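Local coordinates for leucyl aminopeptidase (Trypanosoma brucei brucei, PDB 5NTD), which probably trims N-terminal residues such as leucine from peptides, working as a six-subunit, two-metal aminopeptidase of the M17 family, at residues 297-302 with 368-373; 289-294 with 340-345; 310-315 with 399-404; 410-415 with 496-501. All coordinates share one frame; numbering follows the deposited sequence.

Contact 1. Residues 297-302 with 368-373; sequences GLALKP and INTDAE. With MN (manganese (II) ion), chain B; MN (manganese (II) ion), chain C; BES (2-(3-amino-2-hydroxy-4-phenyl-butyrylamino)-4-methyl-pentanoic acid), chain D.
D371 faces A299 and K301 across this contact, and its side chain is worth following outward. CB lies 3.7 Å from the carbonyl O of A299. CG stands anti to the backbone N (chi1 -161°), which carries the carboxylate out between the lysine and the metal. At the tip, OD1 binds the manganese ion of chain B at 1.9 Å, and the backbone O of D371 binds the same ion, so this one residue chelates it through main chain and side chain together. OD2 turns its syn lone pair to K301 NZ in a salt bridge of 2.7 Å; the bond from NZ to OD1 is weak. The lysine crosses the aspartate at about a right angle, bent at its last torsion (chi4 -67°). A water donates to both D371 OD2 and A299 O, closing a second path between the segments.

N369 to E373 belong to the NTDAEGR signature of M17 aminopeptidases, with N369 to A372 a type I turn. Inside it N369 OD1 accepts from D371 N at 2.8 Å, an Asx turn that sets the aspartate's backbone. E373 spans the two manganese ions, OE1 on that of chain C and OE2 on that of chain B, and bestatin O2 binds both.

Further back, A299 N donates to T370 OG1 at 2.9 Å, nearly straight at 163°, while the same hydroxyl is bonded to G296 O. A299, centre of an inverse gamma turn, sets its CB 3.2 Å from N369 OD1. A303 of a second subunit packs on both A299 and N369.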
# COMPACT_ATOMS: atom_id res chain seq x y z
N GLY G 297 12.50 -5.66 -14.21
CA GLY G 297 13.68 -4.82 -14.28
C GLY G 297 13.71 -3.87 -13.06
O GLY G 297 13.27 -4.21 -11.98
N LEU G 298 14.25 -2.69 -13.27
CA LEU G 298 14.34 -1.69 -12.20
C LEU G 298 12.95 -1.37 -11.58
O LEU G 298 12.85 -1.06 -10.40
CB LEU G 298 15.06 -0.40 -12.68
CG LEU G 298 16.59 -0.51 -12.65
CD1 LEU G 298 17.21 0.68 -13.35
CD2 LEU G 298 17.14 -0.59 -11.24
N ALA G 299 11.93 -1.43 -12.43
CA ALA G 299 10.53 -1.39 -12.03
C ALA G 299 10.14 -2.76 -11.51
O ALA G 299 9.29 -3.46 -12.06
CB ALA G 299 9.63 -0.98 -13.19
N LEU G 300 10.76 -3.11 -10.41
CA LEU G 300 10.68 -4.45 -9.86
C LEU G 300 9.25 -4.86 -9.47
O LEU G 300 8.55 -4.14 -8.77
CB LEU G 300 11.61 -4.58 -8.66
CG LEU G 300 11.83 -5.98 -8.06
CD1 LEU G 300 12.65 -6.83 -9.03
CD2 LEU G 300 12.57 -5.84 -6.73
N LYS G 301 8.85 -6.04 -9.87
CA LYS G 301 7.57 -6.61 -9.45
C LYS G 301 7.60 -7.08 -8.00
O LYS G 301 8.61 -7.59 -7.55
CB LYS G 301 7.19 -7.84 -10.27
CG LYS G 301 6.98 -7.57 -11.73
CD LYS G 301 6.57 -8.85 -12.44
CE LYS G 301 6.44 -8.59 -13.92
NZ LYS G 301 5.29 -7.68 -14.21
N PRO G 302 6.47 -6.94 -7.29
CA PRO G 302 6.35 -7.62 -6.01
C PRO G 302 6.36 -9.11 -6.23
O PRO G 302 6.01 -9.58 -7.31
CB PRO G 302 4.98 -7.17 -5.48
CG PRO G 302 4.60 -5.99 -6.32
CD PRO G 302 5.25 -6.21 -7.64
N ILE G 368 9.45 4.77 -19.69
CA ILE G 368 8.73 5.24 -18.51
C ILE G 368 8.74 4.17 -17.44
O ILE G 368 8.88 4.44 -16.26
CB ILE G 368 7.25 5.54 -18.84
CG1 ILE G 368 7.14 6.59 -19.94
CG2 ILE G 368 6.47 6.02 -17.61
CD1 ILE G 368 7.86 7.89 -19.66
N ASN G 369 8.62 2.93 -17.88
CA ASN G 369 8.55 1.78 -16.97
C ASN G 369 9.19 0.56 -17.60
O ASN G 369 8.75 0.07 -18.62
CB ASN G 369 7.10 1.50 -16.61
CG ASN G 369 6.96 0.52 -15.47
OD1 ASN G 369 7.49 -0.59 -15.52
ND2 ASN G 369 6.21 0.89 -14.46
N THR G 370 10.22 0.04 -16.95
CA THR G 370 10.99 -1.09 -17.47
C THR G 370 10.23 -2.39 -17.48
O THR G 370 10.65 -3.36 -18.11
CB THR G 370 12.29 -1.34 -16.67
OG1 THR G 370 11.99 -1.56 -15.30
CG2 THR G 370 13.24 -0.12 -16.82
N ASP G 371 9.13 -2.43 -16.74
CA ASP G 371 8.28 -3.65 -16.65
C ASP G 371 7.29 -3.78 -17.81
O ASP G 371 6.64 -4.86 -17.99
CB ASP G 371 7.53 -3.73 -15.33
CG ASP G 371 7.03 -5.11 -15.04
OD1 ASP G 371 7.37 -6.12 -15.77
OD2 ASP G 371 6.22 -5.18 -14.11
N ALA G 372 7.26 -2.73 -18.62
CA ALA G 372 6.64 -2.77 -19.97
C ALA G 372 7.70 -3.09 -21.05
O ALA G 372 7.94 -2.32 -21.99
CB ALA G 372 5.91 -1.48 -20.29
N GLU G 373 8.32 -4.23 -20.86
CA GLU G 373 9.48 -4.69 -21.67
C GLU G 373 9.06 -5.40 -22.95
O GLU G 373 9.76 -5.38 -23.94
CB GLU G 373 10.37 -5.60 -20.83
CG GLU G 373 9.98 -7.09 -20.70
CD GLU G 373 8.73 -7.42 -19.90
OE1 GLU G 373 8.12 -8.53 -20.13
OE2 GLU G 373 8.33 -6.60 -18.98
MN MN B . 6.96 -6.80 -17.56
MN MN C . 6.56 -9.41 -19.34
N2 BES D . 4.77 -10.05 -18.65
C1 BES D . 3.93 -9.02 -18.05
C6 BES D . 2.42 -9.22 -18.32
C7 BES D . 1.67 -10.18 -17.43
C8 BES D . 1.66 -11.54 -17.71
C12 BES D . 0.93 -9.72 -16.36
C9 BES D . 0.96 -12.43 -16.90
C11 BES D . 0.23 -10.61 -15.53
C10 BES D . 0.25 -11.97 -15.80
C2 BES D . 4.44 -7.67 -18.60
O2 BES D . 5.86 -7.66 -18.94
C3 BES D . 4.23 -6.63 -17.54
O3 BES D . 5.19 -6.52 -16.74
N1 BES D . 3.08 -5.96 -17.66
C4 BES D . 2.63 -4.91 -16.79
C13 BES D . 3.06 -3.53 -17.30
C14 BES D . 2.96 -2.41 -16.26
C15 BES D . 3.52 -2.70 -14.87
C16 BES D . 3.70 -1.20 -16.76
C5 BES D . 1.14 -4.90 -16.70
O1 BES D . 0.65 -4.69 -15.59
O4 BES D . 0.46 -5.07 -17.70
O HOH W 1 6.62 -3.39 -12.06

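Contact 2. Residues 289-294 with 340-345; sequences KGIVYD and CLAENA. With MN (manganese (II) ion), chain C; MN (manganese (II) ion), chain B; BES (2-(3-amino-2-hydroxy-4-phenyl-butyrylamino)-4-methyl-pentanoic acid), chain D.
D294 and N344 both hold CG anti to the backbone N (chi1 -168° and -164°), which lays their side chains alongside each other, pointing the same way. N344 ND2 donates to D294 OD1 at 3.0 Å, meeting it on the syn side, with the carboxylate and amide planes 39° apart. The amide also gives a bond to T370 O. D294 OD1 is thus held from the neighbouring strand while OD2 bridges both manganese ions, and N344 acts as a second-shell residue that positions a metal ligand. K289 runs fully extended from the same sheet face, bringing NZ to 2.1 Å from the manganese ion of chain C, next to bestatin's amino group.

The backbones pair as parallel strands. G290 N donates to C340 O at 2.8 Å, and A342 N returns a bond to G290 O at 3.1 Å. At V292, whose N still reaches A342 O, the chain turns a corner; beyond it N344 N takes up Y293 O at 2.9 Å. L341 CD2 packs 3.9 Å from G290 CA.

Y293 and E343 lie side by side on the other face, with E343 OE2 3.5 Å from Y293 CB. Their polar ends go to a third subunit, E343 to R352 and the tyrosine hydroxyl to N353 O.

Strand 334-344 runs between 268-274 and 283-291, and the latter is flanked in turn by 395-400. Helix 222-236 packs on V292 and L341, while helix 374-387 touches K289 and C340.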
# COMPACT_ATOMS: atom_id res chain seq x y z
N LYS G 289 7.05 -13.09 -27.99
CA LYS G 289 7.67 -12.50 -26.77
C LYS G 289 8.29 -13.66 -26.01
O LYS G 289 7.58 -14.52 -25.47
CB LYS G 289 6.66 -11.74 -25.90
CG LYS G 289 7.23 -11.20 -24.58
CD LYS G 289 6.16 -10.61 -23.64
CE LYS G 289 6.73 -10.19 -22.27
NZ LYS G 289 5.78 -9.75 -21.22
N GLY G 290 9.60 -13.69 -25.98
CA GLY G 290 10.34 -14.75 -25.31
C GLY G 290 11.06 -14.29 -24.06
O GLY G 290 12.27 -14.43 -23.93
N ILE G 291 10.30 -13.71 -23.16
CA ILE G 291 10.89 -13.21 -21.89
C ILE G 291 10.94 -14.40 -20.96
O ILE G 291 9.94 -14.77 -20.34
CB ILE G 291 10.13 -12.02 -21.30
CG1 ILE G 291 10.18 -10.84 -22.28
CG2 ILE G 291 10.72 -11.60 -19.96
CD1 ILE G 291 11.57 -10.31 -22.64
N VAL G 292 12.11 -14.99 -20.87
CA VAL G 292 12.32 -16.23 -20.07
C VAL G 292 11.99 -16.04 -18.60
O VAL G 292 11.58 -16.97 -17.92
CB VAL G 292 13.74 -16.79 -20.22
CG1 VAL G 292 13.91 -17.31 -21.63
CG2 VAL G 292 14.80 -15.74 -19.92
N TYR G 293 12.24 -14.82 -18.13
CA TYR G 293 11.77 -14.37 -16.82
C TYR G 293 11.65 -12.85 -16.78
O TYR G 293 12.49 -12.14 -17.29
CB TYR G 293 12.69 -14.83 -15.74
CG TYR G 293 12.14 -14.73 -14.33
CD1 TYR G 293 11.05 -15.51 -13.93
CD2 TYR G 293 12.69 -13.84 -13.41
CE1 TYR G 293 10.56 -15.43 -12.65
CE2 TYR G 293 12.21 -13.76 -12.12
CZ TYR G 293 11.15 -14.55 -11.74
OH TYR G 293 10.66 -14.48 -10.45
N ASP G 294 10.53 -12.40 -16.23
CA ASP G 294 10.16 -10.96 -16.16
C ASP G 294 10.17 -10.61 -14.67
O ASP G 294 9.15 -10.70 -14.00
CB ASP G 294 8.75 -10.68 -16.79
CG ASP G 294 8.45 -9.16 -17.01
OD1 ASP G 294 9.36 -8.39 -16.65
OD2 ASP G 294 7.34 -8.75 -17.61
N CYS G 340 11.89 -13.44 -29.66
CA CYS G 340 12.48 -12.29 -29.01
C CYS G 340 12.86 -12.72 -27.61
O CYS G 340 12.08 -12.60 -26.66
CB CYS G 340 11.52 -11.11 -28.99
SG CYS G 340 10.88 -10.64 -30.60
N LEU G 341 14.07 -13.24 -27.50
CA LEU G 341 14.54 -13.87 -26.25
C LEU G 341 15.38 -12.93 -25.39
O LEU G 341 16.38 -12.37 -25.82
CB LEU G 341 15.37 -15.11 -26.52
CG LEU G 341 14.69 -16.17 -27.37
CD1 LEU G 341 15.68 -17.32 -27.65
CD2 LEU G 341 13.45 -16.72 -26.70
N ALA G 342 14.92 -12.77 -24.17
CA ALA G 342 15.62 -11.94 -23.17
C ALA G 342 15.11 -12.31 -21.79
O ALA G 342 13.99 -12.76 -21.63
CB ALA G 342 15.39 -10.46 -23.42
N GLU G 343 15.97 -12.13 -20.80
CA GLU G 343 15.51 -12.07 -19.41
C GLU G 343 15.48 -10.60 -19.01
O GLU G 343 16.45 -9.88 -19.25
CB GLU G 343 16.39 -12.84 -18.45
CG GLU G 343 15.89 -12.69 -17.00
CD GLU G 343 16.54 -13.63 -16.02
OE1 GLU G 343 17.67 -14.14 -16.27
OE2 GLU G 343 15.97 -13.79 -14.91
N ASN G 344 14.35 -10.18 -18.45
CA ASN G 344 14.19 -8.82 -17.89
C ASN G 344 14.68 -8.84 -16.46
O ASN G 344 13.98 -9.20 -15.53
CB ASN G 344 12.77 -8.33 -17.96
CG ASN G 344 12.65 -6.83 -17.76
OD1 ASN G 344 13.61 -6.09 -17.90
ND2 ASN G 344 11.43 -6.37 -17.46
N ALA G 345 15.94 -8.52 -16.33
CA ALA G 345 16.69 -8.72 -15.09
C ALA G 345 16.93 -7.39 -14.40
O ALA G 345 16.77 -6.32 -14.96
CB ALA G 345 18.03 -9.42 -15.36
MN MN C . 6.56 -9.41 -19.34
MN MN B . 6.96 -6.80 -17.56
N2 BES D . 4.77 -10.05 -18.65
C1 BES D . 3.93 -9.02 -18.05
C6 BES D . 2.42 -9.22 -18.32
C7 BES D . 1.67 -10.18 -17.43
C8 BES D . 1.66 -11.54 -17.71
C12 BES D . 0.93 -9.72 -16.36
C9 BES D . 0.96 -12.43 -16.90
C11 BES D . 0.23 -10.61 -15.53
C10 BES D . 0.25 -11.97 -15.80
C2 BES D . 4.44 -7.67 -18.60
O2 BES D . 5.86 -7.66 -18.94
C3 BES D . 4.23 -6.63 -17.54
O3 BES D . 5.19 -6.52 -16.74
N1 BES D . 3.08 -5.96 -17.66
C4 BES D . 2.63 -4.91 -16.79
C13 BES D . 3.06 -3.53 -17.30
C14 BES D . 2.96 -2.41 -16.26
C15 BES D . 3.52 -2.70 -14.87
C16 BES D . 3.70 -1.20 -16.76
C5 BES D . 1.14 -4.90 -16.70
O1 BES D . 0.65 -4.69 -15.59
O4 BES D . 0.46 -5.07 -17.70

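Contact 3. Residues 310-315 with 399-404; sequences KHDMGG and MATLTG. With MN (manganese (II) ion), chain C; BES (2-(3-amino-2-hydroxy-4-phenyl-butyrylamino)-4-methyl-pentanoic acid), chain D.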
# COMPACT_ATOMS: atom_id res chain seq x y z
N LYS G 310 7.99 -16.98 -15.21
CA LYS G 310 8.62 -18.01 -16.09
C LYS G 310 7.71 -18.31 -17.28
O LYS G 310 8.18 -18.79 -18.32
CB LYS G 310 8.92 -19.31 -15.36
CG LYS G 310 7.68 -20.12 -15.01
CD LYS G 310 7.98 -21.43 -14.30
CE LYS G 310 6.67 -22.08 -13.87
NZ LYS G 310 6.80 -23.47 -13.38
N HIS G 311 6.41 -18.00 -17.13
CA HIS G 311 5.44 -18.11 -18.22
C HIS G 311 5.55 -16.99 -19.27
O HIS G 311 4.85 -17.04 -20.29
CB HIS G 311 4.01 -18.13 -17.72
CG HIS G 311 3.69 -19.27 -16.81
ND1 HIS G 311 2.62 -19.24 -15.96
CD2 HIS G 311 4.28 -20.47 -16.61
CE1 HIS G 311 2.57 -20.37 -15.26
NE2 HIS G 311 3.57 -21.13 -15.64
N ASP G 312 6.45 -16.04 -19.05
CA ASP G 312 6.49 -14.82 -19.88
C ASP G 312 7.13 -15.06 -21.25
O ASP G 312 7.25 -14.14 -22.07
CB ASP G 312 7.18 -13.65 -19.15
CG ASP G 312 6.58 -12.33 -19.48
OD1 ASP G 312 5.36 -12.29 -19.83
OD2 ASP G 312 7.24 -11.22 -19.39
N MET G 313 7.55 -16.29 -21.47
CA MET G 313 8.01 -16.74 -22.81
C MET G 313 6.92 -17.56 -23.54
O MET G 313 7.17 -18.18 -24.56
CB MET G 313 9.37 -17.44 -22.77
CG MET G 313 9.60 -18.39 -21.63
SD MET G 313 8.29 -19.60 -21.47
CE MET G 313 8.61 -20.57 -22.95
N GLY G 314 5.71 -17.53 -23.01
CA GLY G 314 4.60 -18.32 -23.55
C GLY G 314 4.23 -18.00 -24.98
O GLY G 314 3.82 -18.86 -25.73
N GLY G 315 4.41 -16.76 -25.37
CA GLY G 315 4.18 -16.32 -26.76
C GLY G 315 5.25 -16.85 -27.70
O GLY G 315 4.97 -17.26 -28.82
N MET G 399 2.67 -12.88 -30.87
CA MET G 399 2.04 -13.53 -29.73
C MET G 399 2.86 -13.24 -28.49
O MET G 399 4.07 -13.39 -28.50
CB MET G 399 1.92 -15.05 -29.91
CG MET G 399 1.15 -15.44 -31.17
SD MET G 399 0.92 -17.21 -31.34
CE MET G 399 -0.76 -17.39 -30.82
N ALA G 400 2.17 -12.84 -27.43
CA ALA G 400 2.86 -12.33 -26.22
C ALA G 400 2.00 -12.38 -25.00
O ALA G 400 0.82 -12.09 -25.03
CB ALA G 400 3.30 -10.92 -26.46
N THR G 401 2.63 -12.76 -23.91
CA THR G 401 2.02 -12.67 -22.56
C THR G 401 2.17 -11.23 -22.06
O THR G 401 3.00 -10.92 -21.22
CB THR G 401 2.69 -13.65 -21.59
OG1 THR G 401 4.11 -13.52 -21.71
CG2 THR G 401 2.29 -15.06 -21.94
N LEU G 402 1.41 -10.35 -22.64
CA LEU G 402 1.81 -8.95 -22.67
C LEU G 402 1.27 -8.06 -21.53
O LEU G 402 2.00 -7.20 -21.06
CB LEU G 402 1.51 -8.30 -24.04
CG LEU G 402 2.30 -7.02 -24.33
CD1 LEU G 402 3.81 -7.25 -24.28
CD2 LEU G 402 1.91 -6.46 -25.68
N THR G 403 0.01 -8.21 -21.17
CA THR G 403 -0.61 -7.28 -20.22
C THR G 403 -1.47 -7.99 -19.20
O THR G 403 -2.22 -8.90 -19.55
CB THR G 403 -1.49 -6.21 -20.91
OG1 THR G 403 -2.63 -6.82 -21.52
CG2 THR G 403 -0.74 -5.42 -21.96
N GLY G 404 -1.44 -7.49 -17.97
CA GLY G 404 -2.45 -7.83 -16.97
C GLY G 404 -3.85 -7.39 -17.39
O GLY G 404 -4.85 -8.05 -17.11
MN MN C . 6.56 -9.41 -19.34
N2 BES D . 4.77 -10.05 -18.65
C1 BES D . 3.93 -9.02 -18.05
C6 BES D . 2.42 -9.22 -18.32
C7 BES D . 1.67 -10.18 -17.43
C8 BES D . 1.66 -11.54 -17.71
C12 BES D . 0.93 -9.72 -16.36
C9 BES D . 0.96 -12.43 -16.90
C11 BES D . 0.23 -10.61 -15.53
C10 BES D . 0.25 -11.97 -15.80
C2 BES D . 4.44 -7.67 -18.60
O2 BES D . 5.86 -7.66 -18.94
C3 BES D . 4.23 -6.63 -17.54
O3 BES D . 5.19 -6.52 -16.74
N1 BES D . 3.08 -5.96 -17.66
C4 BES D . 2.63 -4.91 -16.79
C13 BES D . 3.06 -3.53 -17.30
C14 BES D . 2.96 -2.41 -16.26
C15 BES D . 3.52 -2.70 -14.87
C16 BES D . 3.70 -1.20 -16.76
C5 BES D . 1.14 -4.90 -16.70
O1 BES D . 0.65 -4.69 -15.59
O4 BES D . 0.46 -5.07 -17.70
O HOH W 2 5.16 -14.33 -24.10
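D312 presents its carboxylate to T401, whose OG1 stands above one side of the plane, 38° out of it. Bestatin's amino nitrogen N2 lies on the opposite side. The hydroxyl donates to D312 OD1 at 2.6 Å, and the other oxygen, OD2, binds the manganese ion of chain C at 1.9 Å. The second flat group, the imidazole of H311, turns away from this contact and meets the ring of F501.

T401 places OG1 between its backbone N and carbonyl carbon (chi1 48°), which aims the hydroxyl at the aspartate and leaves CG2 to rest 3.6 Å from H311 O. Its backbone is the centre of an inverse gamma turn, just where strand 395-400 ends. A water ties the two segments together behind the side chains: it donates to D312 O and accepts from T401 N and, at 2.8 Å, from G315 N at the start of helix 314-328. G315 CA lies 3.4 Å from M399 O in a CA-H...O contact, so the helix start lies directly against the strand.

Farther along, T403 is the N-cap of helix 404-410, its hydroxyl also bonded to D495. The first amide of that helix, G404 N, donates to bestatin O4 at 3.1 Å.

Since OD1 is gripped by the threonine and OD2 by the metal, the aspartate's rotation is fixed at both oxygens. The amino group on the metal is consistent with how a peptide's N-terminus would be received; bestatin's carboxylate is held separately by G404 N.

Contact 4. Residues 410-415 with 496-501; sequences TGRHHA and LAYPVF. With BES (2-(3-amino-2-hydroxy-4-phenyl-butyrylamino)-4-methyl-pentanoic acid), chain D.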
# COMPACT_ATOMS: atom_id res chain seq x y z
N THR G 410 -10.50 -9.72 -21.47
CA THR G 410 -10.98 -10.94 -22.18
C THR G 410 -10.89 -12.24 -21.40
O THR G 410 -11.40 -13.27 -21.81
CB THR G 410 -10.30 -11.14 -23.55
OG1 THR G 410 -8.92 -11.43 -23.38
CG2 THR G 410 -10.46 -9.92 -24.40
N GLY G 411 -10.25 -12.20 -20.25
CA GLY G 411 -10.32 -13.32 -19.27
C GLY G 411 -9.29 -14.42 -19.44
O GLY G 411 -8.37 -14.31 -20.23
N ARG G 412 -9.49 -15.49 -18.69
CA ARG G 412 -8.47 -16.53 -18.56
C ARG G 412 -8.41 -17.49 -19.75
O ARG G 412 -7.42 -18.15 -19.96
CB ARG G 412 -8.66 -17.33 -17.26
CG ARG G 412 -8.70 -16.54 -15.95
CD ARG G 412 -7.33 -16.06 -15.67
NE ARG G 412 -7.14 -15.56 -14.31
CZ ARG G 412 -6.45 -16.18 -13.36
NH1 ARG G 412 -5.85 -17.36 -13.57
NH2 ARG G 412 -6.36 -15.61 -12.17
N HIS G 413 -9.48 -17.54 -20.55
CA HIS G 413 -9.62 -18.52 -21.63
C HIS G 413 -9.56 -17.97 -23.02
O HIS G 413 -9.46 -18.72 -23.96
CB HIS G 413 -10.90 -19.34 -21.48
CG HIS G 413 -11.05 -19.93 -20.12
ND1 HIS G 413 -11.63 -19.23 -19.08
CD2 HIS G 413 -10.64 -21.11 -19.60
CE1 HIS G 413 -11.59 -19.97 -17.99
NE2 HIS G 413 -11.00 -21.11 -18.28
N HIS G 414 -9.66 -16.67 -23.12
CA HIS G 414 -9.68 -16.01 -24.42
C HIS G 414 -8.53 -15.03 -24.56
O HIS G 414 -8.48 -14.03 -23.84
CB HIS G 414 -10.97 -15.23 -24.63
CG HIS G 414 -12.18 -16.09 -24.80
ND1 HIS G 414 -12.81 -16.72 -23.74
CD2 HIS G 414 -12.88 -16.41 -25.90
CE1 HIS G 414 -13.84 -17.39 -24.20
NE2 HIS G 414 -13.90 -17.23 -25.50
N ALA G 415 -7.63 -15.32 -25.48
CA ALA G 415 -6.56 -14.40 -25.81
C ALA G 415 -7.16 -13.17 -26.48
O ALA G 415 -8.10 -13.26 -27.27
CB ALA G 415 -5.55 -15.05 -26.73
N LEU G 496 -1.84 -13.11 -24.96
CA LEU G 496 -2.22 -14.38 -24.31
C LEU G 496 -1.63 -14.56 -22.90
O LEU G 496 -1.31 -15.65 -22.46
CB LEU G 496 -1.88 -15.59 -25.19
CG LEU G 496 -0.60 -15.54 -26.02
CD1 LEU G 496 0.63 -15.45 -25.15
CD2 LEU G 496 -0.53 -16.78 -26.88
N ALA G 497 -1.57 -13.45 -22.20
CA ALA G 497 -1.03 -13.40 -20.82
C ALA G 497 -1.58 -14.51 -19.94
O ALA G 497 -0.85 -15.22 -19.28
CB ALA G 497 -1.27 -12.03 -20.19
N TYR G 498 -2.88 -14.64 -19.94
CA TYR G 498 -3.57 -15.63 -19.07
C TYR G 498 -3.90 -17.01 -19.68
O TYR G 498 -3.80 -18.01 -19.00
CB TYR G 498 -4.81 -15.01 -18.42
CG TYR G 498 -4.46 -13.98 -17.37
CD1 TYR G 498 -4.20 -12.67 -17.73
CD2 TYR G 498 -4.35 -14.34 -16.03
CE1 TYR G 498 -3.86 -11.73 -16.78
CE2 TYR G 498 -4.02 -13.41 -15.07
CZ TYR G 498 -3.78 -12.11 -15.46
OH TYR G 498 -3.43 -11.18 -14.50
N PRO G 499 -4.26 -17.06 -20.97
CA PRO G 499 -4.60 -18.36 -21.50
C PRO G 499 -3.47 -19.40 -21.55
O PRO G 499 -3.73 -20.58 -21.72
CB PRO G 499 -5.08 -18.02 -22.91
CG PRO G 499 -5.70 -16.67 -22.76
CD PRO G 499 -4.77 -15.98 -21.81
N VAL G 500 -2.23 -18.93 -21.44
CA VAL G 500 -1.07 -19.84 -21.44
C VAL G 500 -0.90 -20.67 -20.18
O VAL G 500 -0.03 -21.53 -20.12
CB VAL G 500 0.26 -19.14 -21.74
CG1 VAL G 500 0.20 -18.51 -23.11
CG2 VAL G 500 0.64 -18.13 -20.66
N PHE G 501 -1.70 -20.42 -19.17
CA PHE G 501 -1.58 -21.16 -17.90
C PHE G 501 -2.91 -21.29 -17.16
O PHE G 501 -3.84 -20.57 -17.38
CB PHE G 501 -0.50 -20.55 -16.98
CG PHE G 501 -0.94 -19.31 -16.23
CD1 PHE G 501 -0.90 -18.07 -16.82
CD2 PHE G 501 -1.42 -19.41 -14.92
CE1 PHE G 501 -1.35 -16.94 -16.15
CE2 PHE G 501 -1.86 -18.28 -14.24
CZ PHE G 501 -1.81 -17.04 -14.86
N2 BES D . 4.77 -10.05 -18.65
C1 BES D . 3.93 -9.02 -18.05
C6 BES D . 2.42 -9.22 -18.32
C7 BES D . 1.67 -10.18 -17.43
C8 BES D . 1.66 -11.54 -17.71
C12 BES D . 0.93 -9.72 -16.36
C9 BES D . 0.96 -12.43 -16.90
C11 BES D . 0.23 -10.61 -15.53
C10 BES D . 0.25 -11.97 -15.80
C2 BES D . 4.44 -7.67 -18.60
O2 BES D . 5.86 -7.66 -18.94
C3 BES D . 4.23 -6.63 -17.54
O3 BES D . 5.19 -6.52 -16.74
N1 BES D . 3.08 -5.96 -17.66
C4 BES D . 2.63 -4.91 -16.79
C13 BES D . 3.06 -3.53 -17.30
C14 BES D . 2.96 -2.41 -16.26
C15 BES D . 3.52 -2.70 -14.87
C16 BES D . 3.70 -1.20 -16.76
C5 BES D . 1.14 -4.90 -16.70
O1 BES D . 0.65 -4.69 -15.59
O4 BES D . 0.46 -5.07 -17.70
O HOH W 3 -6.10 -19.93 -18.42
O HOH W 4 -5.02 -18.07 -16.43
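Beside the pocket for bestatin's phenyl group, the turn after strand 490-495 packs its Y498 and P499 against R412, on the loop that leaves helix 404-410. That turn is of type I, from Y498 to F501. On its pocket side, A497 CB is 3.9 Å from bestatin C8 and Y498 OH 3.8 Å from C11, both phenyl carbons.

R412 comes at the tyrosine from the other direction. Its chain bends at chi2 (-72°), bringing CD to 3.5 Å from Y498 CD2, and one guanidinium face has Y498 CE2 above it, displaced toward the rim. The two planes are 43° apart, too inclined for a flat stack. NH1 approaches F501 CE2, while NH2 forms a salt bridge with D468 of a fourth subunit.

P499 packs against the backbone of the 410-415 loop: its CA makes a CA-H...O contact of 3.2 Å with R412 O, and its CG lies 3.6 Å from A415 N. A415 CB meets L496 CB at 4.0 Å. One water accepts from R412 NH1, donates to Y498 O and sits over the centre of the F501 ring; another lies between R412 O and F501 O.

Direct contact is van der Waals apart from one CA-H...O contact; waters carry the cross-segment hydrogen bonds. R412 thus packs on Y498 while its charge pairs with that neighbouring-subunit D468, probably linking pocket wall to subunit interface.

In the fold
All four contacts are largely buried in the catalytic domain, and all reach bestatin, but their chemistry changes with distance from the metals. Contacts 1, 2 and 3 touch one another at the manganese pair: contact 1 brings loop ligands, contact 2 ligands from the sheet, and contact 3 an aspartate just before a helix. Contacts 2 and 3 share that sheet, since strands 283-291 and 395-400 are neighbours in it. Contact 4 lies apart from contacts 1 and 2, its centre about 22 Å and 19 Å from theirs, and joins contact 3 through A400 O and L496 N. There guanidinium-ring and proline packing, with bridging waters, replace metal bonds, and R412 and F501 are partly exposed.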